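Long-range contacts in bradyzoite pseudokinase 1 (Toxoplasma gondii, PDB 6M7Z), which is a pseudokinase related to divergent kinases without a glycine-rich loop, and probably acts in the parasitophorous vacuole, where such a kinase regulates membrane ultrastructure: residues E29-L35 with G118-Y123; L272-M276 with I290-F296. Residues are numbered along the deposited sequence.

Contact 1. Residues E29-L35 with G118-Y123; sequences ESRNPIL and GAFLTY
Start with Glu29, because its carboxylate organises this contact. The residue precedes helix 33-39, its CA lies 6.7 Å from Gly118 CA, and its side chain (chi1 m, chi2 t, chi3 -54°) reaches into the turn between strands 114-117 and 121-127. That turn is tight: Gly118 N donates to Leu121 O (2.8 Å), with Ala119 and Phe120 at its corners (phi/psi -66/-42 and -130/-1). Each carboxylate oxygen has a defined role. Glu29 OE1 accepts from Ala119 N at 3.0 Å, nearly linear (166°). Glu29 OE2 accepts from Tyr123 OH at 2.6 Å. A water also donates to Glu29 OE2, and the same water accepts from Phe120 N, so both corner amides are satisfied, one directly and one through solvent. Gly118 lies so close to the carboxylate that a beta carbon on it would fall 2.0 Å from Glu29 OE2. Tyr123 (chi1 m) points toward segment 29-35 and presents its ring edge to Glu29 OE2 and to Ile34 CG2, which is 4.0 Å from Tyr123 CE2. Beside the polar cluster, Leu35 CD2 meets Leu121 CD1 at 4.0 Å. Thr122, pointing away, instead bonds through OG1 to Ser91 O of helix 88-101. By topology the hairpin corresponds to beta4-beta5 of a kinase N-lobe, here clasped by a segment from near the N terminus. The carboxylate is met by three neutral donors, an amide, a phenol and a water, and by no cation within these two segments; hydrogen bonds to it, with apolar contacts beside them, make the join.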
loop_
_atom_site.group_PDB
_atom_site.type_symbol
_atom_site.label_atom_id
_atom_site.label_comp_id
_atom_site.label_asym_id
_atom_site.label_seq_id
_atom_site.Cartn_x
_atom_site.Cartn_y
_atom_site.Cartn_z
ATOM N N GLU A 29 18.611 1.716 -18.551
ATOM C CA GLU A 29 19.212 1.167 -17.329
ATOM C C GLU A 29 20.672 1.616 -17.181
ATOM O O GLU A 29 21.200 1.606 -16.047
ATOM C CB GLU A 29 19.066 -0.354 -17.312
ATOM C CG GLU A 29 17.633 -0.794 -17.065
ATOM C CD GLU A 29 17.394 -2.297 -17.158
ATOM O OE1 GLU A 29 17.749 -2.908 -18.196
ATOM O OE2 GLU A 29 16.854 -2.860 -16.198
ATOM N N SER A 30 21.306 2.017 -18.295
ATOM C CA SER A 30 22.695 2.546 -18.273
ATOM C C SER A 30 22.743 3.975 -17.708
ATOM O O SER A 30 23.799 4.450 -17.338
ATOM C CB SER A 30 23.334 2.485 -19.637
ATOM O OG SER A 30 22.492 3.083 -20.608
ATOM N N ARG A 31 21.589 4.649 -17.637
ATOM C CA ARG A 31 21.494 6.073 -17.265
ATOM C C ARG A 31 20.871 6.200 -15.857
ATOM O O ARG A 31 20.097 7.139 -15.528
ATOM C CB ARG A 31 20.607 6.815 -18.276
ATOM C CG ARG A 31 21.129 6.862 -19.704
ATOM C CD ARG A 31 22.412 7.659 -19.899
ATOM N NE ARG A 31 23.010 7.307 -21.181
ATOM C CZ ARG A 31 24.307 7.089 -21.392
ATOM N NH1 ARG A 31 25.199 7.394 -20.464
ATOM N NH2 ARG A 31 24.703 6.540 -22.527
ATOM N N ASN A 32 21.114 5.225 -14.982
ATOM C CA ASN A 32 20.191 4.873 -13.874
ATOM C C ASN A 32 21.016 4.161 -12.801
ATOM O O ASN A 32 21.611 3.102 -13.039
ATOM C CB ASN A 32 19.046 4.057 -14.490
ATOM C CG ASN A 32 18.152 3.342 -13.510
ATOM O OD1 ASN A 32 17.558 3.971 -12.643
ATOM N ND2 ASN A 32 18.030 2.034 -13.677
ATOM N N PRO A 33 21.103 4.718 -11.571
ATOM C CA PRO A 33 21.868 4.082 -10.496
ATOM C C PRO A 33 21.206 2.883 -9.796
ATOM O O PRO A 33 21.869 2.259 -8.982
ATOM C CB PRO A 33 22.066 5.207 -9.470
ATOM C CG PRO A 33 20.877 6.127 -9.686
ATOM C CD PRO A 33 20.529 6.008 -11.161
ATOM N N ILE A 34 19.979 2.505 -10.194
ATOM C CA ILE A 34 19.276 1.408 -9.552
ATOM C C ILE A 34 20.026 0.085 -9.805
ATOM O O ILE A 34 20.269 -0.651 -8.863
ATOM C CB ILE A 34 17.809 1.350 -9.999
ATOM C CG1 ILE A 34 17.038 2.560 -9.457
ATOM C CG2 ILE A 34 17.174 0.029 -9.586
ATOM C CD1 ILE A 34 15.615 2.728 -10.004
ATOM N N LEU A 35 20.373 -0.221 -11.065
ATOM C CA LEU A 35 21.141 -1.425 -11.394
ATOM C C LEU A 35 22.460 -1.450 -10.612
ATOM O O LEU A 35 22.851 -2.498 -10.103
ATOM C CB LEU A 35 21.445 -1.481 -12.895
ATOM C CG LEU A 35 20.582 -2.390 -13.764
ATOM C CD1 LEU A 35 21.209 -2.523 -15.144
ATOM C CD2 LEU A 35 20.403 -3.776 -13.171
ATOM N N GLY A 118 12.922 -3.091 -18.107
ATOM C CA GLY A 118 14.271 -3.126 -18.629
ATOM C C GLY A 118 14.519 -4.440 -19.327
ATOM O O GLY A 118 13.582 -5.131 -19.656
ATOM N N ALA A 119 15.788 -4.798 -19.511
ATOM C CA ALA A 119 16.147 -6.092 -20.127
ATOM C C ALA A 119 15.735 -7.273 -19.230
ATOM O O ALA A 119 15.250 -8.254 -19.740
ATOM C CB ALA A 119 17.622 -6.118 -20.433
ATOM N N PHE A 120 15.947 -7.186 -17.912
ATOM C CA PHE A 120 15.693 -8.348 -17.000
ATOM C C PHE A 120 14.825 -7.993 -15.777
ATOM O O PHE A 120 14.548 -8.886 -14.979
ATOM C CB PHE A 120 17.015 -8.943 -16.504
ATOM C CG PHE A 120 18.132 -8.887 -17.512
ATOM C CD1 PHE A 120 18.144 -9.745 -18.610
ATOM C CD2 PHE A 120 19.158 -7.962 -17.374
ATOM C CE1 PHE A 120 19.174 -9.696 -19.542
ATOM C CE2 PHE A 120 20.186 -7.910 -18.308
ATOM C CZ PHE A 120 20.198 -8.782 -19.384
ATOM N N LEU A 121 14.410 -6.724 -15.637
ATOM C CA LEU A 121 13.639 -6.265 -14.492
ATOM C C LEU A 121 12.385 -5.531 -14.957
ATOM O O LEU A 121 12.419 -4.870 -15.973
ATOM C CB LEU A 121 14.496 -5.304 -13.660
ATOM C CG LEU A 121 15.799 -5.873 -13.103
ATOM C CD1 LEU A 121 16.639 -4.776 -12.484
ATOM C CD2 LEU A 121 15.529 -6.990 -12.092
ATOM N N THR A 122 11.302 -5.616 -14.173
ATOM C CA THR A 122 10.216 -4.637 -14.251
ATOM C C THR A 122 10.343 -3.654 -13.080
ATOM O O THR A 122 10.902 -4.020 -12.026
ATOM C CB THR A 122 8.843 -5.316 -14.231
ATOM O OG1 THR A 122 8.683 -6.013 -12.982
ATOM C CG2 THR A 122 8.660 -6.277 -15.387
ATOM N N TYR A 123 9.833 -2.430 -13.274
ATOM C CA TYR A 123 9.941 -1.348 -12.317
ATOM C C TYR A 123 8.558 -0.715 -12.078
ATOM O O TYR A 123 7.788 -0.527 -13.016
ATOM C CB TYR A 123 10.858 -0.233 -12.815
ATOM C CG TYR A 123 12.281 -0.605 -13.126
ATOM C CD1 TYR A 123 12.603 -1.324 -14.265
ATOM C CD2 TYR A 123 13.314 -0.164 -12.333
ATOM C CE1 TYR A 123 13.912 -1.647 -14.574
ATOM C CE2 TYR A 123 14.635 -0.480 -12.621
ATOM C CZ TYR A 123 14.936 -1.204 -13.758
ATOM O OH TYR A 123 16.233 -1.516 -14.053
HETATM O O HOH W 1 17.269 -5.382 -16.703
#

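Contact 2. Residues L272-M276 with I290-F296; sequences LSQKM and IMKDPLF
A salt bridge marks the outer edge of this contact: Lys275 NZ donates to Asp293 OD2 at 3.0 Å. The other carboxylate oxygen of Asp293 (chi1 t) turns back on its own chain, Asp293 OD1 accepting from Leu295 N at 3.1 Å and 170° in an Asx turn. Around it, Asp293 N bonds to Ile290 O (3.0 Å), and Phe296 N bonds to Asp293 O (3.1 Å) to form the 3-10 turn 294-296. Leu272, in helix 263-276, has its CA 7.4 Å from Asp293 CA and fills the middle of the contact. In its tp rotamer, Leu272 CD1 lies 3.6 Å from Asp293 OD2, while Leu272 CD2 meets Phe296 CE2 (3.9 Å), Leu295 CD2 (4.2 Å) and Ile290 CG2 (4.3 Å). One turn on, Met276 CE touches Ile290 CD1 at 3.8 Å. Phe296 continues onto Ala150 and Ala151 of helix 146-161. The pair matches alphaH and alphaI of a kinase C-lobe, with Asp-Pro-Leu-Phe in the place of the family's His-Pro-Phe/Trp-Phe ending. Asp293 thus does two jobs, shaping the turn with one oxygen and pairing with Lys275 through the other, beside an apolar core.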
loop_
_atom_site.group_PDB
_atom_site.type_symbol
_atom_site.label_atom_id
_atom_site.label_comp_id
_atom_site.label_asym_id
_atom_site.label_seq_id
_atom_site.Cartn_x
_atom_site.Cartn_y
_atom_site.Cartn_z
ATOM N N LEU A 272 -13.178 -3.643 19.168
ATOM C CA LEU A 272 -13.508 -3.750 17.743
ATOM C C LEU A 272 -12.654 -4.861 17.103
ATOM O O LEU A 272 -13.168 -5.694 16.333
ATOM C CB LEU A 272 -13.316 -2.390 17.053
ATOM C CG LEU A 272 -13.364 -2.401 15.520
ATOM C CD1 LEU A 272 -14.709 -2.923 15.027
ATOM C CD2 LEU A 272 -13.059 -1.024 14.925
ATOM N N SER A 273 -11.359 -4.892 17.436
ATOM C CA SER A 273 -10.458 -5.866 16.834
ATOM C C SER A 273 -10.854 -7.288 17.259
ATOM O O SER A 273 -10.746 -8.206 16.451
ATOM C CB SER A 273 -9.018 -5.561 17.123
ATOM O OG SER A 273 -8.669 -5.929 18.442
ATOM N N GLN A 274 -11.353 -7.455 18.497
ATOM C CA GLN A 274 -11.775 -8.776 19.006
ATOM C C GLN A 274 -12.962 -9.309 18.178
ATOM O O GLN A 274 -13.070 -10.515 17.940
ATOM C CB GLN A 274 -12.092 -8.709 20.504
ATOM C CG GLN A 274 -12.092 -10.062 21.213
ATOM C CD GLN A 274 -10.758 -10.784 21.231
ATOM O OE1 GLN A 274 -9.749 -10.286 21.729
ATOM N NE2 GLN A 274 -10.750 -12.002 20.713
ATOM N N LYS A 275 -13.851 -8.415 17.719
ATOM C CA LYS A 275 -14.969 -8.814 16.852
ATOM C C LYS A 275 -14.437 -9.266 15.488
ATOM O O LYS A 275 -14.940 -10.248 14.909
ATOM C CB LYS A 275 -15.963 -7.665 16.665
ATOM C CG LYS A 275 -16.735 -7.279 17.910
ATOM C CD LYS A 275 -17.522 -5.979 17.749
ATOM C CE LYS A 275 -17.809 -5.265 19.062
ATOM N NZ LYS A 275 -17.529 -3.801 19.005
ATOM N N MET A 276 -13.424 -8.539 14.983
ATOM C CA MET A 276 -12.905 -8.726 13.629
ATOM C C MET A 276 -12.105 -10.034 13.528
ATOM O O MET A 276 -12.041 -10.603 12.444
ATOM C CB MET A 276 -12.041 -7.531 13.215
ATOM C CG MET A 276 -12.864 -6.280 13.019
ATOM S SD MET A 276 -11.922 -4.744 12.864
ATOM C CE MET A 276 -11.318 -4.910 11.182
ATOM N N ILE A 290 -18.472 -2.247 10.696
ATOM C CA ILE A 290 -17.247 -1.725 11.322
ATOM C C ILE A 290 -17.291 -0.190 11.338
ATOM O O ILE A 290 -16.921 0.421 12.340
ATOM C CB ILE A 290 -15.981 -2.244 10.607
ATOM C CG1 ILE A 290 -15.743 -3.729 10.883
ATOM C CG2 ILE A 290 -14.756 -1.400 10.962
ATOM C CD1 ILE A 290 -14.832 -4.397 9.886
ATOM N N MET A 291 -17.732 0.418 10.227
ATOM C CA MET A 291 -17.744 1.878 10.077
ATOM C C MET A 291 -18.766 2.532 11.024
ATOM O O MET A 291 -18.648 3.721 11.317
ATOM C CB MET A 291 -18.047 2.274 8.625
ATOM C CG MET A 291 -16.842 2.157 7.711
ATOM S SD MET A 291 -17.122 2.867 6.072
ATOM C CE MET A 291 -15.446 3.220 5.553
ATOM N N LYS A 292 -19.734 1.761 11.533
ATOM C CA LYS A 292 -20.724 2.272 12.496
ATOM C C LYS A 292 -20.352 1.888 13.937
ATOM O O LYS A 292 -21.173 2.017 14.831
ATOM C CB LYS A 292 -22.119 1.752 12.129
ATOM C CG LYS A 292 -22.838 2.554 11.062
ATOM C CD LYS A 292 -23.904 1.728 10.360
ATOM C CE LYS A 292 -24.414 2.351 9.078
ATOM N NZ LYS A 292 -25.015 1.320 8.205
ATOM N N ASP A 293 -19.113 1.439 14.173
ATOM C CA ASP A 293 -18.667 1.085 15.518
ATOM C C ASP A 293 -18.584 2.363 16.354
ATOM O O ASP A 293 -18.299 3.442 15.821
ATOM C CB ASP A 293 -17.342 0.308 15.484
ATOM C CG ASP A 293 -16.897 -0.255 16.829
ATOM O OD1 ASP A 293 -16.228 0.480 17.582
ATOM O OD2 ASP A 293 -17.239 -1.428 17.125
ATOM N N PRO A 294 -18.864 2.281 17.681
ATOM C CA PRO A 294 -18.692 3.408 18.599
ATOM C C PRO A 294 -17.392 4.217 18.459
ATOM O O PRO A 294 -17.400 5.425 18.690
ATOM C CB PRO A 294 -18.699 2.731 19.977
ATOM C CG PRO A 294 -19.613 1.533 19.799
ATOM C CD PRO A 294 -19.439 1.104 18.359
ATOM N N LEU A 295 -16.292 3.546 18.095
ATOM C CA LEU A 295 -14.977 4.186 18.002
ATOM C C LEU A 295 -15.008 5.354 17.006
ATOM O O LEU A 295 -14.290 6.324 17.203
ATOM C CB LEU A 295 -13.938 3.140 17.579
ATOM C CG LEU A 295 -12.552 3.674 17.216
ATOM C CD1 LEU A 295 -11.932 4.390 18.418
ATOM C CD2 LEU A 295 -11.657 2.543 16.733
ATOM N N PHE A 296 -15.839 5.259 15.958
ATOM C CA PHE A 296 -15.784 6.202 14.825
ATOM C C PHE A 296 -16.913 7.245 14.852
ATOM O O PHE A 296 -17.038 8.017 13.900
ATOM C CB PHE A 296 -15.829 5.436 13.500
ATOM C CG PHE A 296 -14.766 4.384 13.355
ATOM C CD1 PHE A 296 -13.433 4.684 13.600
ATOM C CD2 PHE A 296 -15.093 3.091 12.973
ATOM C CE1 PHE A 296 -12.449 3.719 13.450
ATOM C CE2 PHE A 296 -14.110 2.123 12.836
ATOM C CZ PHE A 296 -12.790 2.446 13.063
#

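In the fold
Coming from the N terminus, the chain leaves helix 14-23, passes the first half of contact 1, and builds strands 50-54 and 76-82 and helix 88-101 before the hairpin returns to close an 82-residue loop. Contact 1 therefore ties the segment 29-35 ahead of the sheet to the four-stranded N-lobe sheet. The chain then crosses into the helical C-lobe, laying down helices 146-161 and 230-248, and only afterwards opens contact 2, a short excursion of 13 residues that joins helix 263-276 to helix 287-291 and the 3-10 turn after it. The two contacts run in series, neither nesting nor crossing, and sit on opposite sides of the chain's centre, their own centres 45 Å apart.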